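Side-chain contacts in polysaccharide deacetylase (Bacillus anthracis, PDB 2J13), which probably removes N-acetyl groups from cell-wall peptidoglycan as a family 4 carbohydrate esterase, hydrolysing amide bonds of its sugars: residues K55-T60 with D226-K231; L59-G64 with E219-I224; G90-I93 with D98-L101; L101-K104 with I109-N112. All blocks are in the same frame, centred on the assembly; numbering follows the deposited sequence. Where two conformers were deposited one is given.

Interaction 1: residues K55-T60 with D226-K231; sequences KDIYLT and DDLREK. With ZN (zinc ion), chain D.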
loop_
_atom_site.group_PDB
_atom_site.type_symbol
_atom_site.label_atom_id
_atom_site.label_comp_id
_atom_site.label_asym_id
_atom_site.label_seq_id
_atom_site.Cartn_x
_atom_site.Cartn_y
_atom_site.Cartn_z
ATOM N N LYS A 55 -11.592 8.909 -13.803
ATOM C CA LYS A 55 -10.498 9.732 -13.298
ATOM C C LYS A 55 -10.372 9.612 -11.775
ATOM O O LYS A 55 -10.123 10.603 -11.074
ATOM C CB LYS A 55 -10.675 11.209 -13.698
ATOM C CG LYS A 55 -10.225 11.489 -15.131
ATOM C CD LYS A 55 -10.105 13.001 -15.443
ATOM C CE LYS A 55 -9.082 13.253 -16.556
ATOM N NZ LYS A 55 -8.904 14.716 -16.846
ATOM N N ASP A 56 -10.524 8.391 -11.276
ATOM C CA ASP A 56 -10.272 8.079 -9.858
ATOM C C ASP A 56 -8.851 7.593 -9.707
ATOM O O ASP A 56 -8.373 6.797 -10.509
ATOM C CB ASP A 56 -11.227 6.984 -9.368
ATOM C CG ASP A 56 -12.667 7.445 -9.308
ATOM O OD1 ASP A 56 -12.894 8.660 -9.411
ATOM O OD2 ASP A 56 -13.560 6.599 -9.149
ATOM N N ILE A 57 -8.175 8.107 -8.686
ATOM C CA ILE A 57 -6.800 7.735 -8.363
ATOM C C ILE A 57 -6.659 7.442 -6.866
ATOM O O ILE A 57 -7.528 7.773 -6.071
ATOM C CB ILE A 57 -5.810 8.776 -8.833
ATOM C CG1 ILE A 57 -6.107 10.150 -8.199
ATOM C CG2 ILE A 57 -5.810 8.815 -10.384
ATOM C CD1 ILE A 57 -5.054 11.249 -8.564
ATOM N N TYR A 58 -5.570 6.761 -6.498
ATOM C CA TYR A 58 -5.444 6.131 -5.165
ATOM C C TYR A 58 -4.074 6.399 -4.577
ATOM O O TYR A 58 -3.097 5.914 -5.085
ATOM C CB TYR A 58 -5.681 4.619 -5.292
ATOM C CG TYR A 58 -6.959 4.322 -6.026
ATOM C CD1 TYR A 58 -8.153 4.237 -5.341
ATOM C CD2 TYR A 58 -6.974 4.180 -7.405
ATOM C CE1 TYR A 58 -9.363 4.005 -6.020
ATOM C CE2 TYR A 58 -8.169 3.941 -8.091
ATOM C CZ TYR A 58 -9.356 3.868 -7.376
ATOM O OH TYR A 58 -10.576 3.617 -7.982
ATOM N N LEU A 59 -4.031 7.191 -3.511
ATOM C CA LEU A 59 -2.806 7.530 -2.836
ATOM C C LEU A 59 -2.445 6.463 -1.792
ATOM O O LEU A 59 -3.292 6.065 -0.968
ATOM C CB LEU A 59 -2.985 8.905 -2.196
ATOM C CG LEU A 59 -1.824 9.510 -1.446
ATOM C CD1 LEU A 59 -0.648 9.672 -2.383
ATOM C CD2 LEU A 59 -2.178 10.850 -0.785
ATOM N N THR A 60 -1.181 6.039 -1.807
ATOM C CA THR A 60 -0.674 5.098 -0.823
ATOM C C THR A 60 0.722 5.505 -0.393
ATOM O O THR A 60 1.413 6.221 -1.120
ATOM C CB THR A 60 -0.631 3.659 -1.360
ATOM O OG1 THR A 60 0.410 3.531 -2.342
ATOM C CG2 THR A 60 -1.975 3.232 -1.928
ATOM N N ASP A 226 -3.931 19.477 -5.059
ATOM C CA ASP A 226 -4.619 20.635 -5.660
ATOM C C ASP A 226 -4.590 20.564 -7.183
ATOM O O ASP A 226 -5.628 20.724 -7.876
ATOM C CB ASP A 226 -3.999 21.937 -5.158
ATOM C CG ASP A 226 -4.298 22.238 -3.686
ATOM O OD1 ASP A 226 -5.196 21.602 -3.073
ATOM O OD2 ASP A 226 -3.632 23.170 -3.128
ATOM N N ASP A 227 -3.408 20.332 -7.741
ATOM C CA ASP A 227 -3.196 20.291 -9.189
ATOM C C ASP A 227 -3.998 19.173 -9.884
ATOM O O ASP A 227 -4.584 19.347 -10.956
ATOM C CB ASP A 227 -1.685 20.123 -9.430
ATOM C CG ASP A 227 -1.292 20.212 -10.881
ATOM O OD1 ASP A 227 -0.929 21.320 -11.324
ATOM O OD2 ASP A 227 -1.311 19.182 -11.578
ATOM N N LEU A 228 -4.008 17.986 -9.286
ATOM C CA LEU A 228 -4.726 16.900 -9.854
ATOM C C LEU A 228 -6.236 17.127 -9.768
ATOM O O LEU A 228 -6.951 16.803 -10.707
ATOM C CB LEU A 228 -4.304 15.565 -9.218
ATOM C CG LEU A 228 -2.896 15.141 -9.639
ATOM C CD1 LEU A 228 -2.394 13.928 -8.827
ATOM C CD2 LEU A 228 -2.865 14.807 -11.119
ATOM N N ARG A 229 -6.717 17.729 -8.689
ATOM C CA ARG A 229 -8.172 18.036 -8.631
ATOM C C ARG A 229 -8.592 19.023 -9.722
ATOM O O ARG A 229 -9.677 18.873 -10.277
ATOM C CB ARG A 229 -8.579 18.546 -7.276
ATOM C CG ARG A 229 -8.711 17.427 -6.274
ATOM C CD ARG A 229 -8.880 17.932 -4.891
ATOM N NE ARG A 229 -9.404 16.878 -4.023
ATOM C CZ ARG A 229 -9.405 16.935 -2.702
ATOM N NH1 ARG A 229 -8.876 17.975 -2.078
ATOM N NH2 ARG A 229 -9.907 15.923 -2.001
ATOM N N GLU A 230 -7.731 19.966 -10.073
ATOM C CA GLU A 230 -8.000 20.924 -11.171
ATOM C C GLU A 230 -8.060 20.255 -12.544
ATOM O O GLU A 230 -8.647 20.794 -13.501
ATOM C CB GLU A 230 -6.944 22.046 -11.157
ATOM C CG GLU A 230 -6.942 22.862 -9.881
ATOM C CD GLU A 230 -8.086 23.862 -9.788
ATOM O OE1 GLU A 230 -8.821 24.034 -10.796
ATOM O OE2 GLU A 230 -8.261 24.462 -8.703
ATOM N N LYS A 231 -7.441 19.077 -12.665
ATOM C CA LYS A 231 -7.523 18.277 -13.875
ATOM C C LYS A 231 -8.653 17.237 -13.860
ATOM O O LYS A 231 -8.738 16.393 -14.759
ATOM C CB LYS A 231 -6.170 17.630 -14.170
ATOM C CG LYS A 231 -5.097 18.646 -14.526
ATOM C CD LYS A 231 -3.709 18.033 -14.717
ATOM C CE LYS A 231 -3.718 16.966 -15.806
ATOM N NZ LYS A 231 -2.495 17.090 -16.681
HETATM ZN ZN ZN D . -14.564 9.665 -9.522
HETATM O O HOH W 1 -16.780 10.085 -8.672
HETATM O O HOH W 2 -15.243 9.110 -11.618
#
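Leu228 and Ile57 join helix 217-230 to the start of strand 56-63 by their tips, Leu228 CD1 lying 3.8 Å from Ile57 CD1. The two side chains meet at a slant. Ile57 holds CG1 between its backbone N and carbonyl carbon (chi1 59°) and runs straight on to CD1, which carries this methyl out to the helix. Branched aliphatic side chains suit this buried spot, where Phe235 of the neighbouring strand 234-236 touches both. The same helix is tied to Lys80 through Asp226 and Arg229. At Lys231 the backbone does the work: Lys55 stretches its extended chain to place NZ 2.7 Å from Lys231 O. The C=O...NZ angle of 176° puts the ammonium nearly along the C=O axis. Between Lys55 and Ile57, Asp56 OD1 binds a zinc ion at 1.9 Å, together with His234 ND1 and two waters. Chemically, the contact is greasy inside and polar at the solvent-exposed end; the short bond, nearly in line with the carbonyl, suggests that the lysine charge is partly balanced by a carbonyl near the end of a helix, whose dipole would be negative there.

Interaction 2: residues L59-G64 with E219-I224; sequences LTFDNG and EALAKI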
loop_
_atom_site.group_PDB
_atom_site.type_symbol
_atom_site.label_atom_id
_atom_site.label_comp_id
_atom_site.label_asym_id
_atom_site.label_seq_id
_atom_site.Cartn_x
_atom_site.Cartn_y
_atom_site.Cartn_z
ATOM N N LEU A 59 -4.031 7.191 -3.511
ATOM C CA LEU A 59 -2.806 7.530 -2.836
ATOM C C LEU A 59 -2.445 6.463 -1.792
ATOM O O LEU A 59 -3.292 6.065 -0.968
ATOM C CB LEU A 59 -2.985 8.905 -2.196
ATOM C CG LEU A 59 -1.824 9.510 -1.446
ATOM C CD1 LEU A 59 -0.648 9.672 -2.383
ATOM C CD2 LEU A 59 -2.178 10.850 -0.785
ATOM N N THR A 60 -1.181 6.039 -1.807
ATOM C CA THR A 60 -0.674 5.098 -0.823
ATOM C C THR A 60 0.722 5.505 -0.393
ATOM O O THR A 60 1.413 6.221 -1.120
ATOM C CB THR A 60 -0.631 3.659 -1.360
ATOM O OG1 THR A 60 0.410 3.531 -2.342
ATOM C CG2 THR A 60 -1.975 3.232 -1.928
ATOM N N PHE A 61 1.088 5.052 0.800
ATOM C CA PHE A 61 2.412 5.263 1.402
ATOM C C PHE A 61 2.852 3.938 2.010
ATOM O O PHE A 61 2.016 3.176 2.510
ATOM C CB PHE A 61 2.379 6.309 2.519
ATOM C CG PHE A 61 1.963 7.684 2.066
ATOM C CD1 PHE A 61 0.644 8.023 1.992
ATOM C CD2 PHE A 61 2.911 8.642 1.741
ATOM C CE1 PHE A 61 0.265 9.322 1.578
ATOM C CE2 PHE A 61 2.519 9.899 1.336
ATOM C CZ PHE A 61 1.201 10.192 1.213
ATOM N N ASP A 62 4.171 3.697 2.012
ATOM C CA ASP A 62 4.748 2.578 2.764
ATOM C C ASP A 62 5.509 3.116 3.980
ATOM O O ASP A 62 6.285 4.081 3.882
ATOM C CB ASP A 62 5.679 1.729 1.901
ATOM C CG ASP A 62 4.973 1.029 0.787
ATOM O OD1 ASP A 62 3.726 1.060 0.761
ATOM O OD2 ASP A 62 5.678 0.509 -0.139
ATOM N N ASN A 63 5.292 2.472 5.123
ATOM C CA ASN A 63 5.765 2.930 6.394
ATOM C C ASN A 63 6.511 1.835 7.115
ATOM O O ASN A 63 5.986 1.163 7.978
ATOM C CB ASN A 63 4.602 3.414 7.232
ATOM C CG ASN A 63 3.866 4.530 6.576
ATOM O OD1 ASN A 63 4.000 5.672 6.979
ATOM N ND2 ASN A 63 3.092 4.219 5.548
ATOM N N GLY A 64 7.743 1.638 6.670
ATOM C CA GLY A 64 8.693 0.787 7.365
ATOM C C GLY A 64 9.706 1.595 8.149
ATOM O O GLY A 64 10.459 1.026 8.931
ATOM N N GLU A 219 4.573 19.732 1.469
ATOM C CA GLU A 219 4.236 20.841 0.573
ATOM C C GLU A 219 3.974 20.312 -0.832
ATOM O O GLU A 219 3.021 20.724 -1.511
ATOM C CB GLU A 219 5.397 21.854 0.546
ATOM C CG GLU A 219 4.992 23.328 0.546
ATOM C CD GLU A 219 6.151 24.257 0.941
ATOM O OE1 GLU A 219 7.333 23.832 0.882
ATOM O OE2 GLU A 219 5.878 25.418 1.320
ATOM N N ALA A 220 4.842 19.414 -1.282
ATOM C CA ALA A 220 4.696 18.806 -2.597
ATOM C C ALA A 220 3.370 18.059 -2.662
ATOM O O ALA A 220 2.651 18.185 -3.639
ATOM C CB ALA A 220 5.836 17.865 -2.898
ATOM N N LEU A 221 3.034 17.302 -1.617
ATOM C CA LEU A 221 1.779 16.547 -1.610
ATOM C C LEU A 221 0.584 17.475 -1.741
ATOM O O LEU A 221 -0.349 17.176 -2.485
ATOM C CB LEU A 221 1.622 15.752 -0.321
ATOM C CG LEU A 221 0.351 14.928 -0.159
ATOM C CD1 LEU A 221 0.239 13.834 -1.257
ATOM C CD2 LEU A 221 0.333 14.332 1.245
ATOM N N ALA A 222 0.592 18.560 -0.981
ATOM C CA ALA A 222 -0.521 19.536 -1.013
ATOM C C ALA A 222 -0.704 20.110 -2.423
ATOM O O ALA A 222 -1.820 20.176 -2.934
ATOM C CB ALA A 222 -0.299 20.623 0.013
ATOM N N LYS A 223 0.412 20.427 -3.081
ATOM C CA LYS A 223 0.392 20.957 -4.453
ATOM C C LYS A 223 -0.103 19.954 -5.478
ATOM O O LYS A 223 -0.853 20.316 -6.407
ATOM C CB LYS A 223 1.799 21.423 -4.844
ATOM C CG LYS A 223 2.343 22.600 -4.050
ATOM C CD LYS A 223 3.799 22.834 -4.393
ATOM C CE LYS A 223 3.998 22.931 -5.915
ATOM N NZ LYS A 223 5.278 23.574 -6.323
ATOM N N ILE A 224 0.309 18.690 -5.322
ATOM C CA ILE A 224 -0.081 17.615 -6.203
ATOM C C ILE A 224 -1.590 17.354 -6.091
ATOM O O ILE A 224 -2.282 17.216 -7.101
ATOM C CB ILE A 224 0.710 16.314 -5.869
ATOM C CG1 ILE A 224 2.176 16.492 -6.261
ATOM C CG2 ILE A 224 0.090 15.128 -6.559
ATOM C CD1 ILE A 224 3.099 15.331 -5.796
#
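Leu221 reaches from helix 217-230 to Leu59 and Phe61 of strand 56-63, and its two methyls divide the work. Leu221 CB leaves the helix toward the strand but stops 5.8 Å short of Phe61 CZ, so it serves as a spacer. The next atom is carried straight outward, opposite the backbone N about the first bond (chi1 179°), yet Leu221 CG still lies 4.8 Å from Leu59 CD2. Only at the fork does contact begin. Leu221 CD1 meets Leu59 CD2 at 3.9 Å, methyl against methyl, the two leucines passing at a slant; Leu59 has two conformers, so this touch holds for one of them and is less certain than the rest. Leu221 CD2 approaches Phe61 CZ at 4.2 Å, arriving at the ring's edge and near its plane rather than over a face. The same ring meets that of Phe86 of strand 84-88, the two planes only about 10° apart. Leucine suits the helix position because a single side chain can serve two residues of the strand. Leu59 and Phe61 are two apart and so emerge on the same side, whereas Thr60 and Asp62 turn to the other side, consistent with the inside of the barrel-like domain, and there both engage Arg152. Ile73 of helix 70-80 and Leu210 of strand 207-210 close round the leucine and the phenylalanine. The chemistry is dispersion and the hydrophobic effect alone: a helix is pressed onto the outside of the sheet through methyls and a ring edge.

Interaction 3: residues G90-I93 with D98-L101; sequences GHYI and DLLL. With ZN (zinc ion), chain E.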
loop_
_atom_site.group_PDB
_atom_site.type_symbol
_atom_site.label_atom_id
_atom_site.label_comp_id
_atom_site.label_asym_id
_atom_site.label_seq_id
_atom_site.Cartn_x
_atom_site.Cartn_y
_atom_site.Cartn_z
ATOM N N GLY A 90 5.857 -4.139 11.254
ATOM C CA GLY A 90 5.857 -4.336 12.717
ATOM C C GLY A 90 6.731 -3.357 13.482
ATOM O O GLY A 90 6.333 -2.883 14.562
ATOM N N HIS A 91 7.897 -3.015 12.936
ATOM C CA HIS A 91 8.781 -2.031 13.544
ATOM C C HIS A 91 8.089 -0.690 13.628
ATOM O O HIS A 91 8.136 -0.002 14.637
ATOM C CB HIS A 91 10.069 -1.884 12.728
ATOM C CG HIS A 91 10.994 -0.800 13.213
ATOM N ND1 HIS A 91 11.828 -0.960 14.304
ATOM C CD2 HIS A 91 11.236 0.445 12.739
ATOM C CE1 HIS A 91 12.529 0.143 14.488
ATOM N NE2 HIS A 91 12.193 1.011 13.552
ATOM N N TYR A 92 7.390 -0.337 12.561
ATOM C CA TYR A 92 6.657 0.911 12.551
ATOM C C TYR A 92 5.545 0.893 13.609
ATOM O O TYR A 92 5.423 1.832 14.395
ATOM C CB TYR A 92 6.086 1.177 11.159
ATOM C CG TYR A 92 5.681 2.615 10.985
ATOM C CD1 TYR A 92 4.420 3.027 11.335
ATOM C CD2 TYR A 92 6.563 3.545 10.494
ATOM C CE1 TYR A 92 4.046 4.342 11.217
ATOM C CE2 TYR A 92 6.208 4.871 10.380
ATOM C CZ TYR A 92 4.933 5.252 10.727
ATOM O OH TYR A 92 4.533 6.562 10.642
ATOM N N ILE A 93 4.729 -0.166 13.645
ATOM C CA ILE A 93 3.640 -0.273 14.629
ATOM C C ILE A 93 4.159 -0.146 16.068
ATOM O O ILE A 93 3.577 0.587 16.876
ATOM C CB ILE A 93 2.859 -1.608 14.517
ATOM C CG1 ILE A 93 2.073 -1.700 13.205
ATOM C CG2 ILE A 93 1.859 -1.758 15.681
ATOM C CD1 ILE A 93 1.603 -3.147 12.860
ATOM N N ASP A 98 1.284 6.288 18.107
ATOM C CA ASP A 98 0.456 7.481 18.012
ATOM C C ASP A 98 0.100 7.859 16.571
ATOM O O ASP A 98 -1.044 8.202 16.294
ATOM C CB ASP A 98 1.134 8.639 18.755
ATOM C CG ASP A 98 1.105 8.451 20.256
ATOM O OD1 ASP A 98 0.254 7.669 20.765
ATOM O OD2 ASP A 98 1.942 9.091 20.925
ATOM N N LEU A 99 1.065 7.739 15.658
ATOM C CA LEU A 99 0.804 7.977 14.232
ATOM C C LEU A 99 -0.171 6.928 13.680
ATOM O O LEU A 99 -1.070 7.253 12.912
ATOM C CB LEU A 99 2.109 8.023 13.430
ATOM C CG LEU A 99 2.893 9.324 13.591
ATOM C CD1 LEU A 99 4.304 9.163 13.003
ATOM C CD2 LEU A 99 2.165 10.515 12.971
ATOM N N LEU A 100 -0.016 5.668 14.098
ATOM C CA LEU A 100 -0.925 4.623 13.704
ATOM C C LEU A 100 -2.379 4.947 14.084
ATOM O O LEU A 100 -3.291 4.784 13.299
ATOM C CB LEU A 100 -0.439 3.322 14.326
ATOM C CG LEU A 100 -0.887 1.993 13.771
ATOM C CD1 LEU A 100 -0.333 1.727 12.372
ATOM C CD2 LEU A 100 -0.407 0.937 14.745
ATOM N N LEU A 101 -2.575 5.444 15.315
ATOM C CA LEU A 101 -3.877 5.834 15.760
ATOM C C LEU A 101 -4.431 7.022 14.971
ATOM O O LEU A 101 -5.629 7.083 14.741
ATOM C CB LEU A 101 -3.834 6.111 17.267
ATOM C CG LEU A 101 -3.643 4.801 18.039
ATOM C CD1 LEU A 101 -3.342 5.080 19.501
ATOM C CD2 LEU A 101 -4.896 3.951 17.915
HETATM ZN ZN ZN E . 12.212 -2.513 15.237
HETATM O O HOH W 3 11.245 -2.689 17.324
#
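Tyr92 and Leu99 cross at about a right angle, while Ile93 and Leu100 meet more obliquely, so the two pairs join helices 90-95 and 97-105 in different ways. Tyr92 is long enough to span the gap. With CG opposite the backbone N (chi1 -163°) its ring swings toward the second helix, although its first bond does not aim there. The phenol oxygen then ends against Leu99, with OH 3.5 Å from CD1 and 4.0 Å from CB. That contact is van der Waals; the polar need of the hydroxyl is met by a hydrogen bond with Glu66 OE1, which helps to hold the end of the ring in place. A phenol therefore suits the site, greasy along its ring and polar at its tip. In the second pair, Leu100 CD2 fits into the fork of Ile93. It stands 3.6 Å from CG2 and 3.9 Å from CG1, so both branches of the isoleucine are used. Leu100 has two conformers, so this fit holds for one of them and is less certain. Val88 of strand 84-88 touches both residues, and helix 125-143 adds Val135 to Ile93 and Val142 to Leu100. On the exposed side of the first helix, His91 ND1 holds a zinc ion at 1.9 Å, far from the helix pairing. Two short consecutive helices, folded against each other after strand 84-88 and over the neighbouring helices, form part of the helical layer outside the sheet of a distorted beta/alpha barrel of the NodB homology type.

Interaction 4: residues L101-K104 with I109-N112; sequences LRMK and IIGN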
loop_
_atom_site.group_PDB
_atom_site.type_symbol
_atom_site.label_atom_id
_atom_site.label_comp_id
_atom_site.label_asym_id
_atom_site.label_seq_id
_atom_site.Cartn_x
_atom_site.Cartn_y
_atom_site.Cartn_z
ATOM N N LEU A 101 -2.575 5.444 15.315
ATOM C CA LEU A 101 -3.877 5.834 15.760
ATOM C C LEU A 101 -4.431 7.022 14.971
ATOM O O LEU A 101 -5.629 7.083 14.741
ATOM C CB LEU A 101 -3.834 6.111 17.267
ATOM C CG LEU A 101 -3.643 4.801 18.039
ATOM C CD1 LEU A 101 -3.342 5.080 19.501
ATOM C CD2 LEU A 101 -4.896 3.951 17.915
ATOM N N ARG A 102 -3.582 7.956 14.568
ATOM C CA ARG A 102 -4.024 9.040 13.659
ATOM C C ARG A 102 -4.516 8.469 12.342
ATOM O O ARG A 102 -5.486 8.918 11.760
ATOM C CB ARG A 102 -2.889 10.026 13.366
ATOM C CG ARG A 102 -2.523 10.951 14.535
ATOM C CD ARG A 102 -1.744 12.145 14.091
ATOM N NE ARG A 102 -2.522 12.992 13.193
ATOM C CZ ARG A 102 -2.009 13.972 12.457
ATOM N NH1 ARG A 102 -0.724 14.257 12.514
ATOM N NH2 ARG A 102 -2.794 14.675 11.661
ATOM N N MET A 103 -3.819 7.465 11.821
ATOM C CA MET A 103 -4.242 6.889 10.561
ATOM C C MET A 103 -5.678 6.358 10.636
ATOM O O MET A 103 -6.513 6.646 9.768
ATOM C CB MET A 103 -3.248 5.797 10.146
ATOM C CG MET A 103 -1.871 6.331 9.765
ATOM S SD MET A 103 -0.706 4.925 9.640
ATOM C CE MET A 103 0.877 5.781 9.503
ATOM N N LYS A 104 -5.983 5.619 11.698
ATOM C CA LYS A 104 -7.314 5.040 11.861
ATOM C C LYS A 104 -8.346 6.122 12.182
ATOM O O LYS A 104 -9.420 6.125 11.600
ATOM C CB LYS A 104 -7.310 3.963 12.946
ATOM C CG LYS A 104 -8.672 3.322 13.227
ATOM C CD LYS A 104 -9.363 3.950 14.450
ATOM C CE LYS A 104 -10.552 3.151 14.918
ATOM N NZ LYS A 104 -11.773 3.331 14.084
ATOM N N ILE A 109 -6.860 3.911 5.660
ATOM C CA ILE A 109 -6.825 2.446 5.775
ATOM C C ILE A 109 -5.408 2.086 6.100
ATOM O O ILE A 109 -4.477 2.644 5.490
ATOM C CB ILE A 109 -7.248 1.781 4.487
ATOM C CG1 ILE A 109 -8.704 2.122 4.196
ATOM C CG2 ILE A 109 -6.990 0.274 4.546
ATOM C CD1 ILE A 109 -9.120 1.753 2.807
ATOM N N ILE A 110 -5.223 1.198 7.075
ATOM C CA ILE A 110 -3.896 0.710 7.421
ATOM C C ILE A 110 -3.704 -0.641 6.734
ATOM O O ILE A 110 -4.513 -1.583 6.913
ATOM C CB ILE A 110 -3.686 0.575 8.948
ATOM C CG1 ILE A 110 -3.957 1.905 9.659
ATOM C CG2 ILE A 110 -2.282 0.116 9.266
ATOM C CD1 ILE A 110 -4.011 1.698 11.193
ATOM N N GLY A 111 -2.683 -0.701 5.880
ATOM C CA GLY A 111 -2.338 -1.939 5.176
ATOM C C GLY A 111 -1.172 -2.657 5.814
ATOM O O GLY A 111 -0.508 -2.140 6.675
ATOM N N ASN A 112 -0.916 -3.856 5.307
ATOM C CA ASN A 112 0.049 -4.780 5.836
ATOM C C ASN A 112 1.318 -4.800 4.973
ATOM O O ASN A 112 1.244 -5.195 3.795
ATOM C CB ASN A 112 -0.590 -6.160 5.867
ATOM C CG ASN A 112 0.207 -7.188 6.637
ATOM O OD1 ASN A 112 1.445 -7.165 6.669
ATOM N ND2 ASN A 112 -0.521 -8.123 7.292
#
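Ile110, whose side chain packs against Met103, has its backbone O held by a hydrogen bond from Gln145 NE2. This belongs to a beta-alpha-beta crossover: strand 84-88 leads through the helical region that includes helix 97-105 into strand 109-112, which pairs in parallel with 84-88 and bonds through Ile109 and Gly111. The return from helix to strand is tight, so Met103 and Ile110 have CA atoms only 6.9 Å apart. Here the methionine contributes its root, Met103 CB lying 4.0 Å from Ile110 CG1. Beyond CB the thioether chain runs extended (chi2 168°) away from the strand segment, past Phe86 of strand 84-88. A long unbranched side chain suits this place, since it can touch the strand with its base and still extend along the buried layer. Isoleucine suits the strand because its branching at CB fits an extended backbone; it is also touched by Ile139 and Thr143 of helix 125-143. Arg102, on another face of the helix, forms salt bridges with Glu106 and Asp75. Lys104 keeps its amine away at the surface and offers only its aliphatic base, with CB 4.4 Å from Ile110 CD1.

Overall arrangement
From the N terminus, strand 56-63 opens interaction 1 and then interaction 2, and both await helix 217-230 far down the chain. Between them lie the two short-range contacts: interaction 3 folds helix 90-95 onto helix 97-105, and interaction 4, starting at the shared Leu101, returns helix 97-105 to strand 109-112. These two follow one another, and both nest inside the large loop that interaction 2 closes at 219-224 and interaction 1, slightly wider, closes at 226-231. Interactions 2, 3 and 4 touch; interaction 1 overlaps interaction 2 along strand 56-63 but touches neither 3 nor 4. Interactions 1, 2 and 4 tie helices to one parallel sheet, and interaction 3 ties two covering helices together.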